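Side-chain contacts in succinylglutamate desuccinylase (Chromobacterium violaceum, PDB 1YW4), which probably hydrolyses N-succinylglutamate to succinate and glutamate, the last step of arginine breakdown by the AST pathway, and binds one zinc ion per subunit: residues M87-D92 against Y103-L108; H145-T150 against N196-F201. All coordinates share one frame; numbering follows the deposited sequence.

Interaction 1: M87-D92 against Y103-L108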
# COMPACT_ATOMS: atom_id res chain seq x y z
N MSE A 87 31.92 14.40 1.20
CA MSE A 87 31.65 15.23 2.35
C MSE A 87 31.75 14.49 3.68
O MSE A 87 31.03 13.52 3.91
CB MSE A 87 30.25 15.83 2.28
CG MSE A 87 30.02 16.82 1.20
SE MSE A 87 28.22 17.49 1.28
CE MSE A 87 28.48 19.29 0.70
N PHE A 88 32.68 14.91 4.52
CA PHE A 88 32.81 14.36 5.87
C PHE A 88 31.94 15.41 6.55
O PHE A 88 32.40 16.49 6.92
CB PHE A 88 34.27 14.43 6.33
CG PHE A 88 35.20 13.52 5.56
CD1 PHE A 88 36.21 14.05 4.77
CD2 PHE A 88 35.01 12.14 5.58
CE1 PHE A 88 37.02 13.21 4.00
CE2 PHE A 88 35.81 11.29 4.81
CZ PHE A 88 36.82 11.83 4.02
N ALA A 89 30.66 15.08 6.68
CA ALA A 89 29.63 15.99 7.18
C ALA A 89 29.75 16.70 8.51
O ALA A 89 29.86 17.93 8.55
CB ALA A 89 28.27 15.31 7.08
N ASN A 90 29.69 15.95 9.60
CA ASN A 90 29.77 16.58 10.91
C ASN A 90 31.18 16.38 11.45
O ASN A 90 31.43 15.46 12.22
CB ASN A 90 28.74 15.95 11.85
CG ASN A 90 28.44 16.82 13.04
OD1 ASN A 90 29.29 17.60 13.47
ND2 ASN A 90 27.23 16.70 13.59
N LEU A 91 32.09 17.26 11.06
CA LEU A 91 33.49 17.15 11.49
C LEU A 91 33.72 17.12 12.99
O LEU A 91 34.47 16.27 13.49
CB LEU A 91 34.32 18.29 10.88
CG LEU A 91 34.66 18.17 9.39
CD1 LEU A 91 35.28 19.49 8.92
CD2 LEU A 91 35.62 17.01 9.16
N ASP A 92 33.10 18.05 13.70
CA ASP A 92 33.25 18.12 15.15
C ASP A 92 32.79 16.83 15.80
O ASP A 92 33.46 16.29 16.69
CB ASP A 92 32.45 19.30 15.70
CG ASP A 92 33.11 20.63 15.38
OD1 ASP A 92 34.00 21.05 16.15
OD2 ASP A 92 32.75 21.25 14.35
N TYR A 103 22.68 19.26 18.21
CA TYR A 103 21.48 18.83 17.51
C TYR A 103 21.81 17.87 16.36
O TYR A 103 22.83 18.03 15.68
CB TYR A 103 20.78 20.08 16.96
CG TYR A 103 19.30 19.96 16.73
CD1 TYR A 103 18.80 19.38 15.56
CD2 TYR A 103 18.39 20.48 17.65
CE1 TYR A 103 17.43 19.32 15.32
CE2 TYR A 103 17.01 20.42 17.42
CZ TYR A 103 16.54 19.85 16.24
OH TYR A 103 15.20 19.84 15.98
N ASP A 104 20.96 16.87 16.17
CA ASP A 104 21.11 15.87 15.11
C ASP A 104 21.15 16.58 13.75
O ASP A 104 20.14 17.14 13.31
CB ASP A 104 19.93 14.89 15.15
CG ASP A 104 20.09 13.71 14.19
OD1 ASP A 104 20.66 13.90 13.10
OD2 ASP A 104 19.61 12.61 14.52
N MSE A 105 22.30 16.57 13.10
CA MSE A 105 22.42 17.23 11.81
C MSE A 105 21.46 16.68 10.78
O MSE A 105 20.98 17.42 9.92
CB MSE A 105 23.86 17.15 11.29
CG MSE A 105 24.09 17.95 10.00
SE MSE A 105 25.97 18.13 9.58
CE MSE A 105 26.42 19.43 10.93
N ASN A 106 21.16 15.38 10.84
CA ASN A 106 20.24 14.87 9.84
C ASN A 106 18.80 15.23 10.14
O ASN A 106 17.86 14.60 9.65
CB ASN A 106 20.39 13.37 9.62
CG ASN A 106 20.25 13.01 8.15
OD1 ASN A 106 20.48 13.86 7.28
ND2 ASN A 106 19.89 11.77 7.85
N ARG A 107 18.63 16.25 10.97
CA ARG A 107 17.32 16.78 11.29
C ARG A 107 17.41 18.27 10.98
O ARG A 107 16.46 19.02 11.22
CB ARG A 107 16.99 16.57 12.77
CG ARG A 107 16.68 15.15 13.17
CD ARG A 107 16.25 15.10 14.63
NE ARG A 107 15.12 16.00 14.87
CZ ARG A 107 14.73 16.41 16.07
NH1 ARG A 107 13.69 17.22 16.20
NH2 ARG A 107 15.38 16.00 17.16
N LEU A 108 18.55 18.71 10.46
CA LEU A 108 18.75 20.13 10.14
C LEU A 108 18.80 20.50 8.66
O LEU A 108 19.02 21.66 8.31
CB LEU A 108 20.01 20.64 10.83
CG LEU A 108 19.94 20.73 12.36
CD1 LEU A 108 21.30 21.11 12.90
CD2 LEU A 108 18.88 21.76 12.78
O HOH W 1 24.79 14.85 13.66
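Met105, present as selenomethionine, and Asn90 reach toward each other because both side chains set out with CG trans to the backbone nitrogen (chi1 -174° and -161°). The Met105 chain runs straight as far as its selenium and bends only there (chi3 -74°), which turns the methyl group against the carboxamide. CE lies 3.9 Å from Asn90 ND2 and equally near CG, so the methyl rests on the amide carbon and nitrogen. Selenium meets the chain one residue earlier, 4.4 Å from the methyl carbon CB of Ala89 and 4.0 Å from Ala89 O. No direct hydrogen bond crosses the contact; a single water supplies the polar link, accepting from Asn90 ND2 (3.1 Å) and from the backbone nitrogen of Met105 (3.1 Å). The same ND2 also bonds to Glu121, while OD1 accepts from Ala93 N as the N-cap of helix 91-96. With both ends of the amide engaged, its rotation is fixed and the methyl of Met105 packs against a firmly oriented surface. Glu121 and Arg124 of helix 120-137 touch Met105 as well, and Arg124 donates to Ala89 O, so the buried carbonyl beside the selenium has a polar partner. The contact is a worked case of apolar packing and one bridging water together joining the loop 103-108 to the turn after strand 83-88. Next to Met105, Asp104 accepts through OD1 from NE2 of the zinc ligand His56, forming the second-shell carboxylate–histidine–zinc pattern familiar from zinc hydrolases.

Interaction 2: H145-T150 against N196-F201. With ZN (zinc ion), chain C.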
# COMPACT_ATOMS: atom_id res chain seq x y z
N HIS A 145 23.39 10.67 -5.18
CA HIS A 145 23.77 10.98 -3.81
C HIS A 145 23.49 9.83 -2.85
O HIS A 145 22.36 9.40 -2.70
CB HIS A 145 23.01 12.22 -3.33
CG HIS A 145 23.26 12.57 -1.90
ND1 HIS A 145 24.41 12.19 -1.24
CD2 HIS A 145 22.53 13.28 -1.01
CE1 HIS A 145 24.38 12.66 -0.00
NE2 HIS A 145 23.25 13.33 0.16
N TYR A 146 24.54 9.34 -2.21
CA TYR A 146 24.39 8.26 -1.24
C TYR A 146 24.90 8.81 0.07
O TYR A 146 26.08 9.15 0.22
CB TYR A 146 25.19 7.03 -1.66
CG TYR A 146 24.82 6.54 -3.04
CD1 TYR A 146 23.57 5.97 -3.30
CD2 TYR A 146 25.71 6.70 -4.11
CE1 TYR A 146 23.21 5.57 -4.59
CE2 TYR A 146 25.36 6.31 -5.40
CZ TYR A 146 24.12 5.75 -5.63
OH TYR A 146 23.77 5.38 -6.91
N ASP A 147 23.98 8.95 1.01
CA ASP A 147 24.32 9.43 2.34
C ASP A 147 24.48 8.13 3.13
O ASP A 147 23.52 7.41 3.38
CB ASP A 147 23.18 10.30 2.88
CG ASP A 147 23.52 10.91 4.22
OD1 ASP A 147 24.73 11.13 4.46
OD2 ASP A 147 22.58 11.15 5.01
N LEU A 148 25.73 7.85 3.50
CA LEU A 148 26.12 6.63 4.20
C LEU A 148 26.03 6.68 5.73
O LEU A 148 26.64 7.54 6.36
CB LEU A 148 27.54 6.26 3.78
CG LEU A 148 27.84 6.45 2.29
CD1 LEU A 148 29.26 5.97 1.95
CD2 LEU A 148 26.81 5.67 1.48
N HIS A 149 25.30 5.73 6.31
CA HIS A 149 25.10 5.66 7.75
C HIS A 149 25.28 4.24 8.30
O HIS A 149 25.31 3.26 7.54
CB HIS A 149 23.67 6.11 8.09
CG HIS A 149 23.39 7.55 7.80
ND1 HIS A 149 23.20 8.49 8.79
CD2 HIS A 149 23.23 8.21 6.63
CE1 HIS A 149 22.93 9.66 8.25
NE2 HIS A 149 22.95 9.52 6.93
N THR A 150 25.42 4.14 9.61
CA THR A 150 25.47 2.86 10.32
C THR A 150 24.63 3.16 11.56
O THR A 150 24.25 4.31 11.79
CB THR A 150 26.91 2.37 10.70
OG1 THR A 150 27.67 3.43 11.27
CG2 THR A 150 27.62 1.80 9.46
N ASN A 196 13.65 16.21 7.01
CA ASN A 196 14.75 17.16 7.12
C ASN A 196 16.09 16.46 7.03
O ASN A 196 17.03 16.81 7.74
CB ASN A 196 14.62 17.94 8.42
CG ASN A 196 13.31 18.70 8.48
OD1 ASN A 196 12.93 19.34 7.51
ND2 ASN A 196 12.63 18.63 9.62
N THR A 197 16.15 15.48 6.14
CA THR A 197 17.36 14.69 5.93
C THR A 197 18.15 15.19 4.72
O THR A 197 17.61 15.86 3.84
CB THR A 197 17.03 13.23 5.69
OG1 THR A 197 16.15 13.12 4.56
CG2 THR A 197 16.35 12.63 6.91
N PHE A 198 19.43 14.85 4.68
CA PHE A 198 20.26 15.29 3.59
C PHE A 198 19.79 14.67 2.27
O PHE A 198 19.75 15.36 1.25
CB PHE A 198 21.72 14.92 3.88
CG PHE A 198 22.73 15.69 3.06
CD1 PHE A 198 22.36 16.86 2.40
CD2 PHE A 198 24.04 15.24 2.95
CE1 PHE A 198 23.29 17.58 1.63
CE2 PHE A 198 24.98 15.95 2.19
CZ PHE A 198 24.60 17.12 1.53
N SER A 199 19.42 13.39 2.29
CA SER A 199 18.98 12.74 1.06
C SER A 199 17.66 13.33 0.53
O SER A 199 17.41 13.31 -0.68
CB SER A 199 18.83 11.22 1.26
OG SER A 199 17.79 10.90 2.15
N TYR A 200 16.82 13.84 1.42
CA TYR A 200 15.58 14.45 0.96
C TYR A 200 15.94 15.77 0.28
O TYR A 200 15.46 16.06 -0.82
CB TYR A 200 14.63 14.73 2.14
CG TYR A 200 13.38 15.46 1.69
CD1 TYR A 200 12.45 14.82 0.88
CD2 TYR A 200 13.17 16.79 2.02
CE1 TYR A 200 11.34 15.49 0.41
CE2 TYR A 200 12.06 17.48 1.56
CZ TYR A 200 11.15 16.82 0.75
OH TYR A 200 10.05 17.49 0.27
N PHE A 201 16.79 16.56 0.93
CA PHE A 201 17.22 17.85 0.38
C PHE A 201 17.76 17.73 -1.04
O PHE A 201 17.33 18.46 -1.93
CB PHE A 201 18.29 18.50 1.26
CG PHE A 201 18.90 19.74 0.65
CD1 PHE A 201 18.17 20.93 0.59
CD2 PHE A 201 20.15 19.69 0.04
CE1 PHE A 201 18.69 22.06 -0.07
CE2 PHE A 201 20.68 20.81 -0.62
CZ PHE A 201 19.94 21.99 -0.68
ZN ZN C . 22.99 7.83 11.02
O HOH W 2 20.06 11.45 4.52
O HOH W 3 21.97 5.77 11.40
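Asp147 OD2, packed 4.0 Å from Phe198 CB, is gripped by two donors. His149 NE2 gives the shorter bond, 2.5 Å to OD2 and nearly straight at 168°; the carboxylate oxygen lies in the imidazole plane, although the donor stands well above the plane of the carboxylate. Water 2 donates the other, 2.6 Å to OD2, and accepts from Ser199 N, thereby joining strand 143-151 to the first turn of helix 198-205. Ser52 holds the remaining oxygen, OD1. Two residues back along the strand, His145 carries CG trans to its backbone nitrogen (chi1 176°), as does Phe198, and this brings its ring edge to one face of Phe198: a T-shaped pair with planes at 72° and His145 NE2 3.5 Å from Phe198 CD2. His145 ND1 is tied to Leu50 O, which fixes how the ring is turned, and Phe109 stacks on Phe198. Further along the strand, His149 ND1 binds the zinc ion at 2.3 Å, with His56 and Glu59 as the other protein ligands and water 3 also bound. Holding NE2 with a carboxylate helps keep ND1 turned to the metal and would be expected to make the imidazole a stronger electron donor to zinc.

In the fold
Along the chain the two contacts follow in series, neither nested nor crossed. Interaction 1 closes a short loop of ten intervening residues that includes most of helix 91-96, bringing 103-108 back to the end of strand 83-88. Interaction 2 spans 45 residues, among them strand 160-163, helix 174-181 and strand 187-190, and returns helix 198-205 to strand 143-151. The two strands involved flank strand 48-53, so both closures build on adjoining strands of the catalytic domain. They also meet directly: Asn106 OD1 probably accepts a hydrogen bond from Phe198 N at 3.0 Å, and Met87 SE packs against Phe198 CZ. Together they tie the loop after helix 91-96 and the start of helix 198-205 to strands 83-88 and 143-151.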